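Local coordinates for protein salivary nitrophorin (Cimex lectularius, PDB 2IMQ) that carries nitric oxide on its heme in bed bug saliva and releases it into the victim during feeding, causing vasodilation, at residues 165-170 with 253-258; 178-183 with 236-241; 208-213 with 244-249. One frame throughout, in Å; residues are numbered along the deposited sequence.

Contact 1 of 3, residues 165-170 with 253-258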
loop_
_atom_site.group_PDB
_atom_site.type_symbol
_atom_site.label_atom_id
_atom_site.label_comp_id
_atom_site.label_asym_id
_atom_site.label_seq_id
_atom_site.Cartn_x
_atom_site.Cartn_y
_atom_site.Cartn_z
ATOM N N PHE A 165 8.307 8.487 10.389
ATOM C CA PHE A 165 7.669 7.177 10.026
ATOM C C PHE A 165 7.171 7.234 8.596
ATOM O O PHE A 165 6.382 8.123 8.246
ATOM C CB PHE A 165 6.486 6.917 10.965
ATOM C CG PHE A 165 6.832 7.043 12.439
ATOM C CD1 PHE A 165 6.346 8.078 13.183
ATOM C CD2 PHE A 165 7.608 6.099 13.058
ATOM C CE1 PHE A 165 6.665 8.155 14.555
ATOM C CE2 PHE A 165 7.918 6.147 14.397
ATOM C CZ PHE A 165 7.453 7.208 15.138
ATOM N N LEU A 166 7.638 6.286 7.793
ATOM C CA LEU A 166 7.312 6.237 6.388
ATOM C C LEU A 166 6.796 4.895 5.992
ATOM O O LEU A 166 7.333 3.857 6.383
ATOM C CB LEU A 166 8.502 6.566 5.516
ATOM C CG LEU A 166 9.101 7.961 5.783
ATOM C CD1 LEU A 166 10.237 7.775 6.618
ATOM C CD2 LEU A 166 9.388 8.657 4.489
ATOM N N PHE A 167 5.746 4.923 5.211
ATOM C CA PHE A 167 5.118 3.703 4.641
ATOM C C PHE A 167 4.897 3.892 3.156
ATOM O O PHE A 167 4.502 4.960 2.720
ATOM C CB PHE A 167 3.783 3.454 5.361
ATOM C CG PHE A 167 3.970 3.296 6.856
ATOM C CD1 PHE A 167 3.874 4.386 7.713
ATOM C CD2 PHE A 167 4.312 2.068 7.399
ATOM C CE1 PHE A 167 4.113 4.216 9.077
ATOM C CE2 PHE A 167 4.559 1.908 8.756
ATOM C CZ PHE A 167 4.460 3.008 9.584
ATOM N N TRP A 168 5.130 2.847 2.389
ATOM C CA TRP A 168 4.920 2.888 0.968
ATOM C C TRP A 168 4.119 1.631 0.688
ATOM O O TRP A 168 4.558 0.509 0.955
ATOM C CB TRP A 168 6.257 2.820 0.239
ATOM C CG TRP A 168 6.242 3.169 -1.221
ATOM C CD1 TRP A 168 5.359 2.812 -2.164
ATOM C CD2 TRP A 168 7.172 4.011 -1.859
ATOM N NE1 TRP A 168 5.691 3.353 -3.382
ATOM C CE2 TRP A 168 6.819 4.099 -3.214
ATOM C CE3 TRP A 168 8.331 4.690 -1.423
ATOM C CZ2 TRP A 168 7.532 4.844 -4.101
ATOM C CZ3 TRP A 168 9.036 5.431 -2.342
ATOM C CH2 TRP A 168 8.627 5.502 -3.644
ATOM N N ILE A 169 2.931 1.838 0.155
ATOM C CA ILE A 169 1.921 0.771 -0.006
ATOM C C ILE A 169 1.318 0.814 -1.392
ATOM O O ILE A 169 1.003 1.881 -1.908
ATOM C CB ILE A 169 0.810 0.877 1.058
ATOM C CG1 ILE A 169 0.151 2.261 1.070
ATOM C CG2 ILE A 169 1.398 0.521 2.423
ATOM C CD1 ILE A 169 -1.078 2.290 2.036
ATOM N N GLY A 170 1.176 -0.360 -1.987
ATOM C CA GLY A 170 0.590 -0.474 -3.300
ATOM C C GLY A 170 1.295 -1.572 -4.054
ATOM O O GLY A 170 2.161 -2.287 -3.535
ATOM N N LYS A 253 13.748 5.916 14.420
ATOM C CA LYS A 253 12.595 5.442 15.196
ATOM C C LYS A 253 12.308 3.983 14.889
ATOM O O LYS A 253 12.552 3.486 13.775
ATOM C CB LYS A 253 11.374 6.247 14.887
ATOM C CG LYS A 253 11.444 7.730 15.068
ATOM C CD LYS A 253 11.784 8.095 16.482
ATOM C CE LYS A 253 11.583 9.543 16.720
ATOM N NZ LYS A 253 12.168 9.907 18.056
ATOM N N THR A 254 11.863 3.266 15.909
ATOM C CA THR A 254 11.505 1.884 15.756
ATOM C C THR A 254 10.123 1.741 15.118
ATOM O O THR A 254 9.174 2.354 15.591
ATOM C CB THR A 254 11.525 1.184 17.122
ATOM O OG1 THR A 254 12.831 1.294 17.670
ATOM C CG2 THR A 254 11.243 -0.333 16.994
ATOM N N ILE A 255 10.039 0.923 14.057
ATOM C CA ILE A 255 8.769 0.537 13.425
ATOM C C ILE A 255 8.771 -0.974 13.456
ATOM O O ILE A 255 9.641 -1.603 12.879
ATOM C CB ILE A 255 8.654 1.065 11.969
ATOM C CG1 ILE A 255 8.708 2.583 11.926
ATOM C CG2 ILE A 255 7.395 0.529 11.300
ATOM C CD1 ILE A 255 8.896 3.211 10.537
ATOM N N GLN A 256 7.812 -1.535 14.174
ATOM C CA GLN A 256 7.701 -2.946 14.350
ATOM C C GLN A 256 6.459 -3.480 13.646
ATOM O O GLN A 256 5.336 -3.231 14.078
ATOM C CB GLN A 256 7.603 -3.275 15.845
ATOM C CG GLN A 256 7.482 -4.770 16.067
ATOM C CD GLN A 256 8.613 -5.544 15.426
ATOM O OE1 GLN A 256 8.373 -6.443 14.592
ATOM N NE2 GLN A 256 9.844 -5.190 15.774
ATOM N N PRO A 257 6.632 -4.255 12.559
ATOM C CA PRO A 257 5.487 -4.931 12.017
ATOM C C PRO A 257 4.927 -5.947 13.027
ATOM O O PRO A 257 5.664 -6.709 13.645
ATOM C CB PRO A 257 6.027 -5.670 10.784
ATOM C CG PRO A 257 7.367 -5.192 10.615
ATOM C CD PRO A 257 7.861 -4.516 11.790
ATOM N N LEU A 258 3.619 -5.954 13.169
ATOM C CA LEU A 258 2.896 -6.925 13.970
ATOM C C LEU A 258 2.364 -8.072 13.173
ATOM O O LEU A 258 2.380 -9.219 13.632
ATOM C CB LEU A 258 1.733 -6.219 14.709
ATOM C CG LEU A 258 2.140 -4.949 15.457
ATOM C CD1 LEU A 258 0.964 -4.195 16.010
ATOM C CD2 LEU A 258 3.186 -5.284 16.539
#
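Lys253, whose CB and CG touch CE2 and CZ of Phe165, is anchored through its backbone N to Ser249 OG. Ser249 OG, bonded to Asp164 O and to the backbone N of both Thr251 and Lys253, ties the start of 253-258 to the residue just before Phe165. Between the two segments themselves no hydrogen bond forms; the join is made by hydrocarbon. Lys253 CB comes to 3.5 Å from Phe165 CE2, approaching the ring obliquely. The chain then bends at chi2 (-59°), which turns CD off the ring, and the ammonium farther out finds Leu282 O.

Ile255 is the other half of the join, and its two branches serve different rings. With chi1 at -61°, CG1 stands beside the backbone N while CG2 is anti to it. CG1 meets the edge of Phe165, close to the ring plane, at 3.9 Å from CD2. CG2 reaches instead to Phe167, 4.1 Å from CE2, and meets that ring at a slant. CD1 extends the first branch over the start of the strand, 4.0 Å from Phe165 CD2. Val280 and Phe278 of strand 274-281 pack into the same layer, with Phe129 and Phe131 meeting the phenylalanines from strand 127-135.

The axes of the short strand segments come no closer than 9.8 Å and run at 44° to each other, a spacing filled by side chains rather than bridged by backbone. Strand 165-169 belongs to the five-stranded sheet and strand 255-262 edges the six-stranded one, so this contact lies between the two sheets of the beta sandwich at the core of the DNase I-like fold.

Contact 2 of 3, residues 178-183 with 236-241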
loop_
_atom_site.group_PDB
_atom_site.type_symbol
_atom_site.label_atom_id
_atom_site.label_comp_id
_atom_site.label_asym_id
_atom_site.label_seq_id
_atom_site.Cartn_x
_atom_site.Cartn_y
_atom_site.Cartn_z
ATOM N N THR A 178 10.687 -15.866 -12.450
ATOM C CA THR A 178 10.933 -17.239 -12.846
ATOM C C THR A 178 9.737 -17.695 -13.636
ATOM O O THR A 178 8.754 -16.978 -13.822
ATOM C CB THR A 178 11.198 -18.128 -11.626
ATOM O OG1 THR A 178 11.667 -19.415 -12.035
ATOM C CG2 THR A 178 9.992 -18.346 -10.746
ATOM N N ASN A 179 9.784 -18.923 -14.135
ATOM C CA ASN A 179 8.673 -19.418 -14.903
ATOM C C ASN A 179 7.539 -19.880 -14.000
ATOM O O ASN A 179 7.718 -20.129 -12.810
ATOM C CB ASN A 179 9.136 -20.528 -15.861
ATOM C CG ASN A 179 9.621 -21.725 -15.101
ATOM O OD1 ASN A 179 8.804 -22.502 -14.604
ATOM N ND2 ASN A 179 10.915 -21.898 -15.031
ATOM N N ALA A 180 6.370 -19.985 -14.592
ATOM C CA ALA A 180 5.166 -20.299 -13.853
ATOM C C ALA A 180 5.205 -21.689 -13.256
ATOM O O ALA A 180 4.644 -21.945 -12.205
ATOM C CB ALA A 180 3.937 -20.123 -14.667
ATOM N N THR A 181 5.802 -22.630 -13.953
ATOM C CA THR A 181 5.817 -24.030 -13.447
ATOM C C THR A 181 6.604 -24.120 -12.157
ATOM O O THR A 181 6.118 -24.670 -11.153
ATOM C CB THR A 181 6.521 -24.963 -14.425
ATOM O OG1 THR A 181 6.182 -24.610 -15.763
ATOM C CG2 THR A 181 6.043 -26.411 -14.197
ATOM N N HIS A 182 7.781 -23.519 -12.130
ATOM C CA HIS A 182 8.608 -23.539 -10.950
ATOM C C HIS A 182 7.949 -22.772 -9.818
ATOM O O HIS A 182 7.934 -23.207 -8.685
ATOM C CB HIS A 182 9.978 -23.019 -11.291
ATOM C CG HIS A 182 10.956 -23.120 -10.186
ATOM N ND1 HIS A 182 11.264 -24.316 -9.564
ATOM C CD2 HIS A 182 11.725 -22.185 -9.599
ATOM C CE1 HIS A 182 12.184 -24.093 -8.638
ATOM N NE2 HIS A 182 12.466 -22.798 -8.622
ATOM N N ALA A 183 7.429 -21.589 -10.124
ATOM C CA ALA A 183 6.773 -20.796 -9.118
ATOM C C ALA A 183 5.596 -21.548 -8.486
ATOM O O ALA A 183 5.465 -21.587 -7.250
ATOM C CB ALA A 183 6.255 -19.488 -9.753
ATOM N N SER A 236 -1.352 -18.050 -16.556
ATOM C CA SER A 236 -0.926 -17.114 -17.603
ATOM C C SER A 236 0.102 -16.076 -17.141
ATOM O O SER A 236 0.830 -15.512 -17.937
ATOM C CB SER A 236 -2.100 -16.361 -18.231
ATOM O OG SER A 236 -2.755 -15.500 -17.331
ATOM N N ALA A 237 0.188 -15.854 -15.837
ATOM C CA ALA A 237 1.261 -15.072 -15.220
ATOM C C ALA A 237 1.935 -15.905 -14.143
ATOM O O ALA A 237 1.321 -16.674 -13.416
ATOM C CB ALA A 237 0.671 -13.807 -14.606
ATOM N N THR A 238 3.219 -15.686 -14.005
ATOM C CA THR A 238 3.928 -16.270 -12.860
ATOM C C THR A 238 3.369 -15.697 -11.587
ATOM O O THR A 238 3.318 -14.478 -11.395
ATOM C CB THR A 238 5.426 -15.970 -12.942
ATOM O OG1 THR A 238 5.913 -16.606 -14.138
ATOM C CG2 THR A 238 6.179 -16.520 -11.760
ATOM N N PRO A 239 2.919 -16.530 -10.663
ATOM C CA PRO A 239 2.447 -16.053 -9.376
ATOM C C PRO A 239 3.450 -15.108 -8.738
ATOM O O PRO A 239 4.641 -15.387 -8.649
ATOM C CB PRO A 239 2.305 -17.364 -8.547
ATOM C CG PRO A 239 1.953 -18.414 -9.565
ATOM C CD PRO A 239 2.789 -17.992 -10.785
ATOM N N SER A 240 2.933 -13.978 -8.250
ATOM C CA SER A 240 3.752 -12.901 -7.724
ATOM C C SER A 240 3.090 -12.211 -6.554
ATOM O O SER A 240 1.869 -12.301 -6.391
ATOM C CB SER A 240 4.024 -11.838 -8.817
ATOM O OG SER A 240 4.775 -12.350 -9.865
ATOM N N TRP A 241 3.921 -11.478 -5.811
ATOM C CA TRP A 241 3.485 -10.589 -4.750
ATOM C C TRP A 241 3.369 -9.194 -5.330
ATOM O O TRP A 241 4.380 -8.525 -5.583
ATOM C CB TRP A 241 4.445 -10.659 -3.601
ATOM C CG TRP A 241 4.339 -11.963 -2.854
ATOM C CD1 TRP A 241 3.447 -12.290 -1.894
ATOM C CD2 TRP A 241 5.214 -13.091 -2.990
ATOM N NE1 TRP A 241 3.686 -13.571 -1.465
ATOM C CE2 TRP A 241 4.783 -14.068 -2.103
ATOM C CE3 TRP A 241 6.302 -13.379 -3.819
ATOM C CZ2 TRP A 241 5.423 -15.274 -1.970
ATOM C CZ3 TRP A 241 6.939 -14.596 -3.687
ATOM C CH2 TRP A 241 6.472 -15.526 -2.768
#
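Thr238 lies against the first turn of helix 180-188 and the residues leading into it, touching them with both of its branches. OG1 donates to Thr178 O at 2.9 Å, with a C=O...donor angle of 152° and only a slight tilt from the carbonyl plane. Chi1 of -63° puts OG1 beside the backbone N, while CG2, anti to that N, lies 3.6 Å from Ala183 CB. Ala183 CB also meets Pro239 CD at 3.9 Å, and Leu195 of helix 192-196 packs on Ala183 too, making this the tight, buried end. Ser240 OG helps set the loop here, bonding to Thr238 O and, outside the segments, to Val176 N.

Toward solvent the contact slackens. Ala180 CB gets no nearer to the Thr238 side chain than 4.1 Å from OG1, although the two backbones run close at this point. Asn179 is exposed; its CB starts away from the loop, and the amide serves its own helix: OD1 accepts from His182 N at 2.9 Å, in a nearly straight bond (168°). Threonine thus fastens the residue before the cap while asparagine serves the helix itself, a classic Asn N-cap.

Contact 3 of 3, residues 208-213 with 244-249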
loop_
_atom_site.group_PDB
_atom_site.type_symbol
_atom_site.label_atom_id
_atom_site.label_comp_id
_atom_site.label_asym_id
_atom_site.label_seq_id
_atom_site.Cartn_x
_atom_site.Cartn_y
_atom_site.Cartn_z
ATOM N N LYS A 208 19.417 0.666 -6.405
ATOM C CA LYS A 208 19.222 1.844 -5.573
ATOM C C LYS A 208 17.821 2.447 -5.590
ATOM O O LYS A 208 17.580 3.634 -5.328
ATOM C CB LYS A 208 20.349 2.907 -5.821
ATOM C CG LYS A 208 21.746 2.320 -5.708
ATOM C CD LYS A 208 21.925 1.619 -4.392
ATOM C CE LYS A 208 23.333 1.280 -4.051
ATOM N NZ LYS A 208 23.376 0.567 -2.741
ATOM N N LEU A 209 16.865 1.572 -5.811
ATOM C CA LEU A 209 15.463 1.946 -5.664
ATOM C C LEU A 209 15.023 1.333 -4.323
ATOM O O LEU A 209 15.523 0.298 -3.847
ATOM C CB LEU A 209 14.701 1.409 -6.864
ATOM C CG LEU A 209 15.268 1.699 -8.292
ATOM C CD1 LEU A 209 14.353 1.137 -9.372
ATOM C CD2 LEU A 209 15.509 3.152 -8.581
ATOM N N PHE A 210 14.133 2.024 -3.655
ATOM C CA PHE A 210 13.606 1.549 -2.379
ATOM C C PHE A 210 14.754 1.342 -1.382
ATOM O O PHE A 210 14.661 0.452 -0.516
ATOM C CB PHE A 210 12.720 0.294 -2.529
ATOM C CG PHE A 210 11.545 0.475 -3.436
ATOM C CD1 PHE A 210 11.510 -0.131 -4.695
ATOM C CD2 PHE A 210 10.475 1.231 -3.052
ATOM C CE1 PHE A 210 10.413 0.075 -5.501
ATOM C CE2 PHE A 210 9.404 1.395 -3.875
ATOM C CZ PHE A 210 9.387 0.844 -5.082
ATOM N N ASP A 211 15.812 2.193 -1.503
ATOM C CA ASP A 211 17.017 2.132 -0.694
ATOM C C ASP A 211 16.654 2.189 0.764
ATOM O O ASP A 211 16.091 3.183 1.173
ATOM C CB ASP A 211 18.001 3.289 -1.018
ATOM C CG ASP A 211 19.375 3.024 -0.517
ATOM O OD1 ASP A 211 20.344 3.493 -1.130
ATOM O OD2 ASP A 211 19.607 2.307 0.485
ATOM N N GLY A 212 16.972 1.151 1.579
ATOM C CA GLY A 212 16.745 1.244 3.016
ATOM C C GLY A 212 15.337 0.986 3.509
ATOM O O GLY A 212 15.082 1.102 4.701
ATOM N N TRP A 213 14.436 0.671 2.590
ATOM C CA TRP A 213 13.065 0.358 2.925
ATOM C C TRP A 213 12.975 -1.110 3.247
ATOM O O TRP A 213 13.649 -1.949 2.628
ATOM C CB TRP A 213 12.154 0.719 1.796
ATOM C CG TRP A 213 11.953 2.188 1.527
ATOM C CD1 TRP A 213 12.772 3.010 0.816
ATOM C CD2 TRP A 213 10.854 2.980 1.956
ATOM N NE1 TRP A 213 12.272 4.283 0.811
ATOM C CE2 TRP A 213 11.073 4.282 1.497
ATOM C CE3 TRP A 213 9.684 2.703 2.670
ATOM C CZ2 TRP A 213 10.160 5.300 1.688
ATOM C CZ3 TRP A 213 8.798 3.703 2.920
ATOM C CH2 TRP A 213 9.003 5.001 2.411
ATOM N N ARG A 244 2.313 -4.595 -1.835
ATOM C CA ARG A 244 3.360 -4.671 -0.873
ATOM C C ARG A 244 3.217 -3.531 0.094
ATOM O O ARG A 244 2.659 -2.486 -0.213
ATOM C CB ARG A 244 4.771 -4.587 -1.531
ATOM C CG ARG A 244 4.940 -5.440 -2.770
ATOM C CD ARG A 244 4.939 -6.945 -2.545
ATOM N NE ARG A 244 6.209 -7.446 -2.092
ATOM C CZ ARG A 244 7.164 -7.905 -2.881
ATOM N NH1 ARG A 244 6.995 -7.967 -4.204
ATOM N NH2 ARG A 244 8.322 -8.281 -2.340
ATOM N N ALA A 245 3.784 -3.735 1.277
ATOM C CA ALA A 245 3.973 -2.655 2.268
ATOM C C ALA A 245 5.410 -2.587 2.668
ATOM O O ALA A 245 5.990 -3.589 3.103
ATOM C CB ALA A 245 3.111 -2.919 3.517
ATOM N N LEU A 246 5.988 -1.412 2.515
ATOM C CA LEU A 246 7.366 -1.153 2.895
ATOM C C LEU A 246 7.340 -0.064 3.956
ATOM O O LEU A 246 6.480 0.816 3.981
ATOM C CB LEU A 246 8.185 -0.628 1.717
ATOM C CG LEU A 246 8.199 -1.479 0.500
ATOM C CD1 LEU A 246 9.044 -0.795 -0.574
ATOM C CD2 LEU A 246 8.661 -2.906 0.790
ATOM N N TYR A 247 8.321 -0.118 4.848
ATOM C CA TYR A 247 8.442 0.881 5.910
ATOM C C TYR A 247 9.861 1.308 6.130
ATOM O O TYR A 247 10.785 0.575 5.827
ATOM C CB TYR A 247 7.888 0.339 7.233
ATOM C CG TYR A 247 8.605 -0.819 7.853
ATOM C CD1 TYR A 247 9.592 -0.626 8.853
ATOM C CD2 TYR A 247 8.352 -2.106 7.490
ATOM C CE1 TYR A 247 10.262 -1.709 9.448
ATOM C CE2 TYR A 247 8.994 -3.175 8.107
ATOM C CZ TYR A 247 9.947 -2.987 9.058
ATOM O OH TYR A 247 10.558 -4.116 9.621
ATOM N N LYS A 248 9.996 2.507 6.691
ATOM C CA LYS A 248 11.306 3.064 6.996
ATOM C C LYS A 248 11.087 4.180 7.982
ATOM O O LYS A 248 10.044 4.810 8.003
ATOM C CB LYS A 248 11.931 3.679 5.712
ATOM C CG LYS A 248 13.392 4.021 5.707
ATOM C CD LYS A 248 13.804 4.445 4.286
ATOM C CE LYS A 248 15.258 4.839 4.306
ATOM N NZ LYS A 248 15.765 5.191 3.018
ATOM N N SER A 249 12.162 4.519 8.689
ATOM C CA SER A 249 12.262 5.758 9.476
ATOM C C SER A 249 13.433 6.549 8.990
ATOM O O SER A 249 14.475 6.001 8.746
ATOM C CB SER A 249 12.488 5.470 10.948
ATOM O OG SER A 249 12.665 6.683 11.728
HETATM O O HOH W 1 13.426 0.239 6.689
#
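Lys248 stretches its whole side chain across the 210-213 turn and ends on a backbone carbonyl. NZ donates to Asp211 O at 2.7 Å, with a C=O...donor angle of 152°. On the way CD lies over one face of the Trp213 indole, 3.8 Å from the centroid of the five-membered ring and 6° off its normal, a CH-pi contact. CG is anti to the backbone N (chi1 -166°), and the chain stays extended from there. The Asp211 carboxylate is not in contact with the ammonium, though the opposite charges may still favour one another.

Leu246, on the same side of the strand as Lys248, brings CD1 to 3.5 Å from Phe210 CD2, and its CB sits 3.8 Å from Trp213 CE3. Phe210 to Trp213 form a type II beta turn, with Gly212 at the positive-phi position, and the turn packs on strand 243-248, an edge strand of the five-stranded sheet. A water bridges the two backbones, donating to Gly212 O and to Tyr247 O, the latter at 2.8 Å.

Farther out, Asp155 OD2 binds Trp213 NE1, which fixes the indole under the lysine, and Ser157 OG gives Lys248 NZ a second partner. Leu201 of helix 201-206 touches both Phe210 and Leu246. That helix closes in a Schellman motif with Lys208 as C-prime residue, delivering the chain to the turn.

Contacts 1 and 3 meet directly, their centres 9 Å apart. Strands 165-169 and 243-248 are antiparallel neighbours in one sheet, probably hydrogen-bonded from Leu166 N to Lys248 O (2.8 Å) and from Trp168 O to Leu246 N (2.9 Å). Contact 1 joins that sheet to the opposing layer, whereas contact 3 adds a turn at its edge strand. Contact 2 is remote, with centres about 28 Å from contact 1 and 24 Å from contact 3, yet 236-241 leads almost at once into 244-249. All three lie away from the heme pocket, whose residues, including the iron ligand Cys60, come from between positions 14 and 89.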